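Local structure of angiotensin-converting enzyme (Anopheles gambiae, 6S1Y) at residues A[132-135]-A[136-140]. The protein is a zinc metallopeptidase of the mosquito, probably removing dipeptides from the C-terminal ends of peptides as other angiotensin-converting enzymes do. Numbering follows the deposited sequence.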
# COMPACT_ATOMS: atom_id res chain seq x y z
N ASP A 132 -20.05 -19.56 3.60
CA ASP A 132 -19.12 -19.38 2.49
C ASP A 132 -18.67 -17.93 2.34
O ASP A 132 -18.15 -17.55 1.28
CB ASP A 132 -19.75 -19.89 1.19
CG ASP A 132 -20.97 -19.08 0.77
OD1 ASP A 132 -21.67 -18.54 1.65
OD2 ASP A 132 -21.24 -19.00 -0.46
N LEU A 133 -18.84 -17.10 3.38
CA LEU A 133 -18.42 -15.70 3.31
C LEU A 133 -16.91 -15.58 3.40
O LEU A 133 -16.26 -16.25 4.21
CB LEU A 133 -19.06 -14.90 4.44
CG LEU A 133 -20.55 -14.55 4.33
CD1 LEU A 133 -21.40 -15.79 4.41
CD2 LEU A 133 -20.93 -13.58 5.46
N SER A 134 -16.34 -14.71 2.57
CA SER A 134 -14.91 -14.41 2.58
C SER A 134 -14.70 -12.91 2.81
O SER A 134 -15.63 -12.11 2.72
CB SER A 134 -14.23 -14.79 1.25
OG SER A 134 -14.49 -16.12 0.89
N LEU A 135 -13.44 -12.55 3.08
CA LEU A 135 -13.04 -11.15 3.05
C LEU A 135 -13.45 -10.50 1.73
O LEU A 135 -14.07 -9.43 1.71
CB LEU A 135 -11.53 -11.03 3.23
CG LEU A 135 -10.98 -9.61 3.10
CD1 LEU A 135 -11.63 -8.73 4.18
CD2 LEU A 135 -9.45 -9.58 3.21
N ASP A 136 -13.11 -11.15 0.62
CA ASP A 136 -13.27 -10.59 -0.71
C ASP A 136 -14.31 -11.45 -1.43
O ASP A 136 -13.99 -12.58 -1.82
CB ASP A 136 -11.93 -10.59 -1.46
CG ASP A 136 -11.76 -9.37 -2.41
OD1 ASP A 136 -12.77 -8.93 -3.05
OD2 ASP A 136 -10.62 -8.84 -2.52
N PRO A 137 -15.55 -10.98 -1.62
CA PRO A 137 -16.04 -9.64 -1.35
C PRO A 137 -16.95 -9.43 -0.14
O PRO A 137 -17.22 -8.27 0.20
CB PRO A 137 -16.84 -9.34 -2.63
CG PRO A 137 -17.50 -10.71 -2.94
CD PRO A 137 -16.50 -11.76 -2.44
N GLU A 138 -17.43 -10.49 0.50
CA GLU A 138 -18.54 -10.32 1.43
C GLU A 138 -18.17 -9.42 2.62
O GLU A 138 -18.88 -8.45 2.92
CB GLU A 138 -19.04 -11.67 1.92
CG GLU A 138 -19.81 -12.47 0.86
CD GLU A 138 -18.89 -13.17 -0.12
OE1 GLU A 138 -17.67 -13.30 0.19
OE2 GLU A 138 -19.38 -13.57 -1.20
N LEU A 139 -17.08 -9.72 3.33
CA LEU A 139 -16.79 -8.95 4.53
C LEU A 139 -16.38 -7.51 4.19
O LEU A 139 -16.80 -6.56 4.86
CB LEU A 139 -15.71 -9.65 5.36
CG LEU A 139 -16.25 -10.49 6.52
CD1 LEU A 139 -17.12 -11.63 6.05
CD2 LEU A 139 -15.09 -11.00 7.38
N THR A 140 -15.57 -7.34 3.15
CA THR A 140 -15.23 -6.00 2.69
C THR A 140 -16.47 -5.14 2.47
O THR A 140 -16.48 -3.94 2.81
CB THR A 140 -14.41 -6.09 1.41
OG1 THR A 140 -13.11 -6.62 1.75
CG2 THR A 140 -14.27 -4.72 0.73
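Glu-138 folds back over Leu-133, its CB lying 4.0 Å from Leu-133 CG, the two side chains crossing at a slant. The bend at chi2 (79°) swings the carboxylate round toward the backbone of the preceding loop, where Ser-134 N donates to Glu-138 OE1 at 3.1 Å. That bond is nearly straight at the hydrogen (164°), yet the N-H comes in from above the carboxylate plane, 40° out of it. Beside it, Leu-139 N donates to Ser-134 O in the carbonyl plane, 2.9 Å away, so the peptide groups flanking Ser-134 are both tied to the first turn of helix 135-145. The next carbonyl is gripped twice: Leu-135 O accepts from Thr-140 N at 2.9 Å and from Thr-140 OG1 at 3.0 Å, the hydroxyl standing above the carbonyl plane. Leu-135 CD1 packs against the same hydroxyl, 3.5 Å from Thr-140 OG1. Leu-139 reaches the loop through CD1, 4.1 Å from Leu-133 CB, and both leucines lean on Tyr-155 of helix 149-163, while Leu-135 and Leu-139 meet Trp-159. The peptide bond before Pro-137 is cis, and Lys-317 NZ binds the carbonyl of Asp-136 preceding it. Ser-134 occupies the N-cap position without a capping bond from its side chain; the Glu-138 carboxylate on its N-H only recalls one half of a capping box. The two backbone-to-backbone bonds, from Leu-139 N and Thr-140 N, each run from residue i+5 to residue i, marking a helix start with a wide, pi-type first turn round a cis-proline.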